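Local atomic coordinates of sugar ABC transporter substrate-binding protein, BlMnBP1 (Bifidobacterium animalis subsp. lactis ATCC 27673, PDB entry 6I5R), a protein that binds mannobiose and probably delivers manno-oligosaccharides to the membrane components of an ABC transporter that supports growth on beta-mannan. Residues T38-N44 with I73-T79; N94-D99 with N326-S330; I143-G147 with G349-N353; M200-D204 with V243-L247. All coordinates share one frame. Numbering follows the deposited sequence.

Contact 1 of 4, residues T38-N44 with I73-T79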
# COMPACT_ATOMS: atom_id res chain seq x y z
N THR A 38 11.26 27.44 -12.07
CA THR A 38 11.62 26.20 -12.74
C THR A 38 10.37 25.35 -12.93
O THR A 38 9.27 25.69 -12.47
CB THR A 38 12.69 25.44 -11.94
OG1 THR A 38 13.12 24.29 -12.67
CG2 THR A 38 12.13 24.97 -10.62
N THR A 39 10.58 24.22 -13.59
CA THR A 39 9.55 23.23 -13.82
C THR A 39 10.04 21.88 -13.34
O THR A 39 11.18 21.49 -13.61
CB THR A 39 9.21 23.16 -15.29
OG1 THR A 39 8.71 24.42 -15.73
CG2 THR A 39 8.17 22.11 -15.53
N ILE A 40 9.17 21.17 -12.64
CA ILE A 40 9.47 19.83 -12.15
C ILE A 40 8.42 18.88 -12.69
O ILE A 40 7.26 19.25 -12.90
CB ILE A 40 9.53 19.80 -10.61
CG1 ILE A 40 8.22 20.28 -10.01
CG2 ILE A 40 10.70 20.74 -10.16
CD1 ILE A 40 8.15 20.16 -8.47
N THR A 41 8.86 17.64 -12.93
CA THR A 41 8.03 16.57 -13.45
C THR A 41 7.77 15.62 -12.29
O THR A 41 8.72 15.13 -11.66
CB THR A 41 8.70 15.86 -14.63
OG1 THR A 41 8.74 16.77 -15.74
CG2 THR A 41 7.90 14.64 -15.06
N PHE A 42 6.49 15.37 -12.03
CA PHE A 42 6.01 14.60 -10.88
C PHE A 42 5.34 13.35 -11.45
O PHE A 42 4.29 13.45 -12.08
CB PHE A 42 5.04 15.47 -10.07
CG PHE A 42 4.23 14.72 -9.04
CD1 PHE A 42 4.70 13.57 -8.44
CD2 PHE A 42 2.98 15.21 -8.65
CE1 PHE A 42 3.94 12.93 -7.49
CE2 PHE A 42 2.22 14.56 -7.69
CZ PHE A 42 2.71 13.42 -7.12
N MET A 43 5.98 12.19 -11.29
CA MET A 43 5.44 10.93 -11.77
C MET A 43 4.64 10.27 -10.64
O MET A 43 5.15 10.13 -9.53
CB MET A 43 6.55 9.98 -12.21
CG MET A 43 7.40 10.42 -13.40
SD MET A 43 8.69 9.15 -13.66
CE MET A 43 7.71 7.69 -13.83
N ASN A 44 3.41 9.86 -10.92
CA ASN A 44 2.68 9.11 -9.89
C ASN A 44 1.71 8.12 -10.55
O ASN A 44 1.58 8.05 -11.77
CB ASN A 44 1.96 10.03 -8.90
CG ASN A 44 0.80 10.76 -9.51
OD1 ASN A 44 -0.28 10.20 -9.68
ND2 ASN A 44 1.01 12.01 -9.84
N ILE A 73 6.99 27.82 -9.61
CA ILE A 73 7.33 26.41 -9.66
C ILE A 73 6.20 25.72 -10.42
O ILE A 73 5.13 25.44 -9.86
CB ILE A 73 7.52 25.80 -8.27
CG1 ILE A 73 8.74 26.40 -7.58
CG2 ILE A 73 7.67 24.26 -8.38
CD1 ILE A 73 8.96 25.88 -6.19
N THR A 74 6.44 25.44 -11.69
CA THR A 74 5.48 24.74 -12.53
C THR A 74 5.63 23.24 -12.32
O THR A 74 6.73 22.69 -12.45
CB THR A 74 5.67 25.11 -14.00
OG1 THR A 74 5.32 26.48 -14.22
CG2 THR A 74 4.84 24.18 -14.89
N VAL A 75 4.52 22.59 -12.03
CA VAL A 75 4.49 21.16 -11.76
C VAL A 75 3.80 20.46 -12.91
O VAL A 75 2.61 20.69 -13.17
CB VAL A 75 3.76 20.87 -10.44
CG1 VAL A 75 3.83 19.37 -10.14
CG2 VAL A 75 4.35 21.68 -9.30
N LYS A 76 4.53 19.57 -13.58
CA LYS A 76 3.98 18.77 -14.67
C LYS A 76 3.75 17.35 -14.17
O LYS A 76 4.70 16.71 -13.72
CB LYS A 76 4.93 18.74 -15.86
CG LYS A 76 5.08 20.09 -16.54
CD LYS A 76 6.23 20.02 -17.49
CE LYS A 76 5.98 18.96 -18.55
NZ LYS A 76 7.07 19.15 -19.56
N VAL A 77 2.52 16.86 -14.29
CA VAL A 77 2.16 15.55 -13.75
C VAL A 77 2.22 14.53 -14.88
O VAL A 77 1.65 14.75 -15.96
CB VAL A 77 0.77 15.56 -13.11
CG1 VAL A 77 0.48 14.21 -12.47
CG2 VAL A 77 0.67 16.64 -12.09
N GLN A 78 2.85 13.40 -14.61
CA GLN A 78 2.83 12.24 -15.50
C GLN A 78 2.31 11.02 -14.75
O GLN A 78 2.84 10.66 -13.69
CB GLN A 78 4.23 11.94 -16.03
CG GLN A 78 4.87 13.07 -16.81
CD GLN A 78 6.19 12.63 -17.42
OE1 GLN A 78 6.73 11.58 -17.07
NE2 GLN A 78 6.69 13.41 -18.36
N THR A 79 1.30 10.37 -15.31
CA THR A 79 0.72 9.19 -14.69
C THR A 79 0.72 8.04 -15.67
O THR A 79 0.52 8.24 -16.87
CB THR A 79 -0.70 9.48 -14.21
OG1 THR A 79 -1.50 9.93 -15.32
CG2 THR A 79 -0.68 10.52 -13.14

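Contact 2 of 4, residues N94-D99 with N326-S330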
# COMPACT_ATOMS: atom_id res chain seq x y z
N ASN A 94 18.50 6.22 -15.03
CA ASN A 94 19.47 7.04 -14.31
C ASN A 94 19.76 8.37 -15.00
O ASN A 94 20.92 8.72 -15.29
CB ASN A 94 20.79 6.27 -14.13
CG ASN A 94 21.72 6.95 -13.14
OD1 ASN A 94 21.30 7.70 -12.26
ND2 ASN A 94 23.01 6.67 -13.27
N ASN A 95 18.71 9.15 -15.22
CA ASN A 95 18.81 10.41 -15.93
C ASN A 95 18.05 11.49 -15.15
O ASN A 95 17.75 11.35 -13.95
CB ASN A 95 18.37 10.18 -17.39
CG ASN A 95 16.92 9.76 -17.53
OD1 ASN A 95 16.09 10.03 -16.67
ND2 ASN A 95 16.61 9.08 -18.63
N ASP A 96 17.73 12.60 -15.81
CA ASP A 96 17.08 13.73 -15.16
C ASP A 96 15.69 14.00 -15.75
O ASP A 96 15.18 15.12 -15.68
CB ASP A 96 17.95 14.98 -15.24
CG ASP A 96 18.30 15.38 -16.66
OD1 ASP A 96 17.79 14.73 -17.58
OD2 ASP A 96 19.07 16.36 -16.87
N SER A 97 15.05 12.97 -16.29
CA SER A 97 13.75 13.13 -16.95
C SER A 97 12.57 13.17 -16.00
O SER A 97 11.44 13.23 -16.46
CB SER A 97 13.52 11.97 -17.92
OG SER A 97 13.42 10.76 -17.20
N TRP A 98 12.81 13.04 -14.71
CA TRP A 98 11.76 13.10 -13.70
C TRP A 98 12.38 13.84 -12.53
O TRP A 98 13.60 13.83 -12.37
CB TRP A 98 11.26 11.71 -13.29
CG TRP A 98 12.35 10.86 -12.76
CD1 TRP A 98 13.27 10.14 -13.48
CD2 TRP A 98 12.68 10.63 -11.38
NE1 TRP A 98 14.14 9.48 -12.63
CE2 TRP A 98 13.80 9.79 -11.34
CE3 TRP A 98 12.12 11.07 -10.18
CZ2 TRP A 98 14.38 9.37 -10.16
CZ3 TRP A 98 12.70 10.64 -8.99
CH2 TRP A 98 13.82 9.80 -9.00
N ASP A 99 11.56 14.47 -11.74
CA ASP A 99 12.05 15.19 -10.57
C ASP A 99 11.53 14.61 -9.27
O ASP A 99 12.29 14.51 -8.31
CB ASP A 99 11.63 16.65 -10.68
CG ASP A 99 12.29 17.33 -11.88
OD1 ASP A 99 13.52 17.61 -11.81
OD2 ASP A 99 11.60 17.55 -12.90
N ASN A 326 14.73 12.93 -7.40
CA ASN A 326 15.82 12.43 -8.23
C ASN A 326 17.15 13.10 -7.85
O ASN A 326 17.30 14.32 -7.99
CB ASN A 326 15.47 12.72 -9.70
CG ASN A 326 16.40 12.07 -10.69
OD1 ASN A 326 17.42 11.50 -10.34
ND2 ASN A 326 16.04 12.17 -11.98
N LYS A 327 18.11 12.32 -7.40
CA LYS A 327 19.37 12.95 -7.07
C LYS A 327 20.10 13.52 -8.28
O LYS A 327 20.99 14.31 -8.14
CB LYS A 327 20.29 11.96 -6.37
CG LYS A 327 20.50 10.73 -7.15
CD LYS A 327 21.39 10.98 -8.31
CE LYS A 327 22.19 9.76 -8.67
NZ LYS A 327 23.56 10.16 -9.09
N ASN A 328 19.71 13.11 -9.48
CA ASN A 328 20.43 13.56 -10.67
C ASN A 328 20.09 14.99 -11.07
O ASN A 328 20.77 15.56 -11.94
CB ASN A 328 20.12 12.66 -11.86
CG ASN A 328 20.67 11.26 -11.69
OD1 ASN A 328 21.69 11.07 -11.07
ND2 ASN A 328 20.01 10.29 -12.30
N ILE A 329 19.03 15.57 -10.53
CA ILE A 329 18.59 16.85 -11.05
C ILE A 329 19.33 18.00 -10.37
O ILE A 329 20.03 17.81 -9.36
CB ILE A 329 17.06 17.02 -10.91
CG1 ILE A 329 16.67 17.26 -9.44
CG2 ILE A 329 16.34 15.81 -11.51
CD1 ILE A 329 15.20 17.20 -9.19
N SER A 330 19.17 19.20 -10.93
CA SER A 330 19.90 20.39 -10.48
C SER A 330 19.51 20.74 -9.05
O SER A 330 18.48 20.30 -8.54
CB SER A 330 19.59 21.57 -11.39
OG SER A 330 18.26 22.05 -11.20
O HOH W 1 23.95 9.70 -12.19

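Contact 3 of 4, residues I143-G147 with G349-N353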
# COMPACT_ATOMS: atom_id res chain seq x y z
N ILE A 143 8.91 10.16 1.73
CA ILE A 143 7.83 10.61 2.61
C ILE A 143 6.53 10.03 2.08
O ILE A 143 6.22 10.16 0.89
CB ILE A 143 7.75 12.14 2.67
CG1 ILE A 143 9.11 12.73 3.09
CG2 ILE A 143 6.63 12.59 3.60
CD1 ILE A 143 9.09 14.24 3.36
N ALA A 144 5.74 9.41 2.96
CA ALA A 144 4.53 8.75 2.52
C ALA A 144 3.50 9.77 2.02
O ALA A 144 3.41 10.88 2.54
CB ALA A 144 3.93 7.92 3.66
N ASN A 145 2.74 9.37 1.00
CA ASN A 145 1.69 10.24 0.47
C ASN A 145 0.53 10.34 1.46
O ASN A 145 -0.10 11.41 1.60
CB ASN A 145 1.22 9.74 -0.91
CG ASN A 145 0.73 8.28 -0.89
OD1 ASN A 145 0.77 7.61 0.12
ND2 ASN A 145 0.25 7.81 -2.05
N ASN A 146 0.21 9.24 2.13
CA ASN A 146 -0.68 9.20 3.28
C ASN A 146 -0.59 7.83 3.92
O ASN A 146 -0.14 6.86 3.31
CB ASN A 146 -2.13 9.55 2.92
CG ASN A 146 -2.72 8.65 1.83
OD1 ASN A 146 -2.03 7.88 1.19
ND2 ASN A 146 -4.01 8.80 1.59
N GLY A 147 -0.98 7.78 5.20
CA GLY A 147 -0.96 6.54 5.94
C GLY A 147 -2.23 5.77 5.65
O GLY A 147 -3.33 6.32 5.70
N GLY A 349 -3.83 18.81 1.76
CA GLY A 349 -5.04 18.09 2.07
C GLY A 349 -5.19 16.74 1.37
O GLY A 349 -6.25 16.12 1.46
N PHE A 350 -4.15 16.28 0.65
CA PHE A 350 -4.26 15.01 -0.07
C PHE A 350 -4.74 13.88 0.84
O PHE A 350 -5.67 13.14 0.50
CB PHE A 350 -2.91 14.67 -0.72
CG PHE A 350 -2.91 13.37 -1.46
CD1 PHE A 350 -2.57 12.16 -0.81
CD2 PHE A 350 -3.27 13.32 -2.78
CE1 PHE A 350 -2.61 10.95 -1.49
CE2 PHE A 350 -3.31 12.09 -3.45
CZ PHE A 350 -2.97 10.92 -2.79
N ALA A 351 -4.13 13.73 2.01
CA ALA A 351 -4.52 12.65 2.89
C ALA A 351 -5.97 12.77 3.34
O ALA A 351 -6.71 11.77 3.33
CB ALA A 351 -3.56 12.59 4.09
N LYS A 352 -6.41 13.97 3.73
CA LYS A 352 -7.80 14.16 4.13
C LYS A 352 -8.76 13.81 3.00
O LYS A 352 -9.88 13.33 3.25
CB LYS A 352 -8.00 15.60 4.63
CG LYS A 352 -9.40 15.99 5.03
CD LYS A 352 -9.43 17.37 5.73
CE LYS A 352 -9.13 18.53 4.79
NZ LYS A 352 -10.33 18.82 3.91
N ASN A 353 -8.33 13.96 1.75
CA ASN A 353 -9.24 13.83 0.61
C ASN A 353 -9.32 12.42 0.06
O ASN A 353 -10.38 11.99 -0.40
CB ASN A 353 -8.82 14.83 -0.45
CG ASN A 353 -9.09 16.22 -0.01
OD1 ASN A 353 -9.99 16.42 0.81
ND2 ASN A 353 -8.33 17.19 -0.51

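Contact 4 of 4, residues M200-D204 with V243-L247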
# COMPACT_ATOMS: atom_id res chain seq x y z
N MET A 200 -3.19 -7.98 -6.80
CA MET A 200 -2.83 -9.29 -6.27
C MET A 200 -1.69 -9.19 -5.24
O MET A 200 -1.72 -9.86 -4.20
CB MET A 200 -2.45 -10.24 -7.39
CG MET A 200 -3.63 -10.58 -8.29
SD MET A 200 -4.36 -12.18 -7.84
CE MET A 200 -5.45 -11.73 -6.47
N GLY A 201 -0.71 -8.33 -5.56
CA GLY A 201 0.40 -8.13 -4.63
C GLY A 201 -0.04 -7.56 -3.29
O GLY A 201 0.67 -7.72 -2.29
N ALA A 202 -1.18 -6.86 -3.26
CA ALA A 202 -1.70 -6.27 -2.02
C ALA A 202 -1.92 -7.31 -0.94
O ALA A 202 -1.88 -6.97 0.25
CB ALA A 202 -3.00 -5.52 -2.33
N TRP A 203 -2.12 -8.58 -1.31
CA TRP A 203 -2.31 -9.59 -0.28
C TRP A 203 -1.11 -9.69 0.65
O TRP A 203 -1.26 -10.10 1.81
CB TRP A 203 -2.62 -10.94 -0.93
CG TRP A 203 -4.03 -10.99 -1.40
CD1 TRP A 203 -4.54 -10.45 -2.55
CD2 TRP A 203 -5.14 -11.59 -0.71
NE1 TRP A 203 -5.90 -10.69 -2.63
CE2 TRP A 203 -6.28 -11.39 -1.51
CE3 TRP A 203 -5.27 -12.27 0.50
CZ2 TRP A 203 -7.55 -11.85 -1.13
CZ3 TRP A 203 -6.52 -12.73 0.87
CH2 TRP A 203 -7.64 -12.50 0.07
N ASP A 204 0.08 -9.27 0.20
CA ASP A 204 1.25 -9.28 1.06
C ASP A 204 1.14 -8.24 2.17
O ASP A 204 1.92 -8.28 3.13
CB ASP A 204 2.53 -8.98 0.27
CG ASP A 204 2.95 -10.13 -0.67
OD1 ASP A 204 2.39 -11.23 -0.61
OD2 ASP A 204 3.88 -9.91 -1.48
N VAL A 243 -3.49 -15.90 5.69
CA VAL A 243 -3.86 -14.87 4.73
C VAL A 243 -3.96 -15.46 3.34
O VAL A 243 -4.96 -15.31 2.64
CB VAL A 243 -2.84 -13.72 4.77
CG1 VAL A 243 -3.12 -12.69 3.68
CG2 VAL A 243 -2.84 -13.07 6.13
N TYR A 244 -2.90 -16.13 2.91
CA TYR A 244 -2.88 -16.69 1.57
C TYR A 244 -3.90 -17.79 1.41
O TYR A 244 -4.46 -17.94 0.32
CB TYR A 244 -1.49 -17.22 1.24
CG TYR A 244 -0.42 -16.14 1.26
CD1 TYR A 244 -0.51 -15.04 0.41
CD2 TYR A 244 0.63 -16.19 2.14
CE1 TYR A 244 0.45 -14.05 0.44
CE2 TYR A 244 1.58 -15.20 2.18
CZ TYR A 244 1.49 -14.14 1.32
OH TYR A 244 2.48 -13.17 1.36
N LYS A 245 -4.16 -18.56 2.47
CA LYS A 245 -5.21 -19.57 2.41
C LYS A 245 -6.59 -18.92 2.31
O LYS A 245 -7.52 -19.53 1.78
CB LYS A 245 -5.14 -20.48 3.64
CG LYS A 245 -6.23 -21.55 3.71
CD LYS A 245 -5.94 -22.45 4.90
CE LYS A 245 -6.64 -23.83 4.77
NZ LYS A 245 -8.12 -23.68 4.80
N THR A 246 -6.76 -17.72 2.84
CA THR A 246 -8.02 -17.01 2.64
C THR A 246 -8.29 -16.82 1.15
O THR A 246 -9.39 -17.10 0.66
CB THR A 246 -7.99 -15.67 3.35
OG1 THR A 246 -7.95 -15.87 4.77
CG2 THR A 246 -9.22 -14.85 2.98
N LEU A 247 -7.30 -16.32 0.42
CA LEU A 247 -7.49 -16.15 -1.02
C LEU A 247 -7.68 -17.50 -1.69
O LEU A 247 -8.59 -17.67 -2.51
CB LEU A 247 -6.30 -15.42 -1.63
CG LEU A 247 -6.33 -15.32 -3.15
CD1 LEU A 247 -7.49 -14.52 -3.64
CD2 LEU A 247 -5.02 -14.67 -3.61

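Contact 1 of 4, residues T38-N44 with I73-T79
Strands 38-44 and 73-79 run parallel, their axes 4.7 Å apart at closest and inclined by 27°. Six backbone hydrogen bonds of 2.8 to 2.9 Å join them, among them Lys76 N to Ile40 O and Phe42 N to Lys76 O, both 2.8 Å. Alternate residues face opposite sides of the sheet. On one side Ile40 CD1 lies 4.1 Å from Ile73 CG2 and Phe42 CB 4.1 Å from Val75 CG1; these branched and aromatic residues suit a surface covered by helices 59-69 and 331-346. The other face carries Thr39, Thr41, Thr74, Lys76, Gln78 and the buried Met43. Thr74 and Lys76 are exposed, Thr39 CG2 packs 3.5 Å from Lys76 CD, and Gln78 OE1 accepts from Arg90. Asn44 OD1 accepts from the backbone N of Arg46, a glycan-pocket residue. With helix 59-69 between them, the strands form the beta-alpha-beta unit expected of a periplasmic-binding-protein fold; the C-terminal end of strand 38-44 brings Asn44 to about 8 Å from a bound mannose.

Contact 2 of 4, residues N94-D99 with N326-S330
Asparagine side chains supply four of the five hydrogen bonds between two irregular segments: Asn326 and Asn328 reach across to segment 94-99. Asn326 ND2 donates to both Asn95 O at 2.7 Å and Trp98 O at 3.0 Å, so one amide group spans the bend between them. Asn328 ND2 likewise donates twice, to Asn95 O at 3.0 Å and to Asn94 OD1 at 2.9 Å. Asparagine suits both places because its short amide also offers an acceptor: Asn328 OD1 accepts from water 1 at 2.9 Å, and Asn326 OD1 receives Asn328 N at 2.9 Å, an Asx turn within the type I turn from Asn326 to Ile329. A second Asx turn, with Asn95 OD1 accepting Ser97 N at 3.1 Å, shapes the opposing loop. Asn326 CB sits over the six-membered ring of Trp98, 3.4 Å from its centroid, a CH-pi contact, and Asn326 N donates to Asp99 O at 3.0 Å. Ile329 adds apolar bulk, its CG2 4.1 Å from Asp96 CB, while the carboxylate of Asp99 accepts a hydrogen bond from Thr41 N. The contact thus joins the loop between helix 83-93 and strand 100-102 to the turn between strand 314-325 and helix 331-346, with Trp98 lying against Arg90 and Leu91 of helix 83-93.

Contact 3 of 4, residues I143-G147 with G349-N353
In this protein of the periplasmic-binding-protein clan, a bend in the long strand 139-155 meets the short helix 350-353, joining the central sheet to a helix that follows helix 331-346. The contact is small, burying 170 Å² in all, and no hydrogen bond crosses it. Its packing comes from Phe350 and Ala351, at the start of the helix. Phe350 CE1 approaches Asn145 CB at 4.1 Å, and the ring also rests on Met344 of helix 331-346, a place where a broad, flat, apolar group fills space well. Ala351 has just a methyl group, small enough for the backbones to come close: CA of Asn146 and CA of Ala351 are 5.2 Å apart, and Asn146 CB lies 3.6 Å from Ala351 CB. The polar interactions stay on the strand side. Asn145 ND2 donates to Asp320 and Asn145 OD1 accepts from the backbone of Tyr321, both residues of the glycan pocket, so this buried amide finds partners beside the sugar, about 5 Å from a bound mannose. Asn145 also holds the bend locally, its OD1 accepting Asn146 N at 2.6 Å, while the carbonyl Asn145 O meets the aromatic carbon Phe350 CD1 at 3.5 Å.

Contact 4 of 4, residues M200-D204 with V243-L247
Trp203 fills the middle of this contact, with 128 Å² of its surface covered by segment 243-247. Leu247 CB stands over the six-membered ring, 3.6 Å from its centroid and 11° off the normal, a CH-pi contact that uses the wide face of the indole. Val243 CG1 is 3.9 Å from Trp203 CE3, and Thr246 presents its methyl to the ring edge, CG2 lying 4.0 Å from Trp203 CZ3. Beside the indole, Met200 extends its flexible side chain until CE is 4.1 Å from Leu247 CD2. Trp203 lies in a 3-10 segment that follows helix 197-201, and its CA-to-CB bond points toward helix 239-252, so that the long indole spans the gap. Thus, inside an alpha/beta solute-binding protein, the end of helix 197-201 and the 3-10 segment after it pack on helix 239-252; helix 409-420 adds Ile411 against Leu247 and Val415 against Met200. Farther out, the aromatic ring of Tyr244 meets Trp432 edge-to-face, and tyrosine combines this apolar flank with a polar tip. Its OH donates to Asp204 OD1 at 2.8 Å. The other carboxylate oxygen, Asp204 OD2, forms a salt bridge with Lys410 and accepts from the backbone N of Asn404.

Overall arrangement
Contacts 1 and 2 adjoin, their centres 12 Å apart: the carboxylate oxygen Asp99 OD2 lies 2.7 Å from Thr41 N, and Met43 SD lies 3.6 Å from Trp98 CB. Contact 3 reaches the same sheet as contact 1, with centres 18 Å apart and nearest atoms about 7 Å apart. Contact 4 lies across the chain's centre from the other three, 34 Å from contact 1 and 25 Å from contact 3 between centres, and is nested in sequence within the loops closed by contacts 2 and 3. The bound sugar lies close to contact 3; the side chains of Asn44 in contact 1 and Met200 in contact 4 are about 8 Å and 11 Å from a mannose.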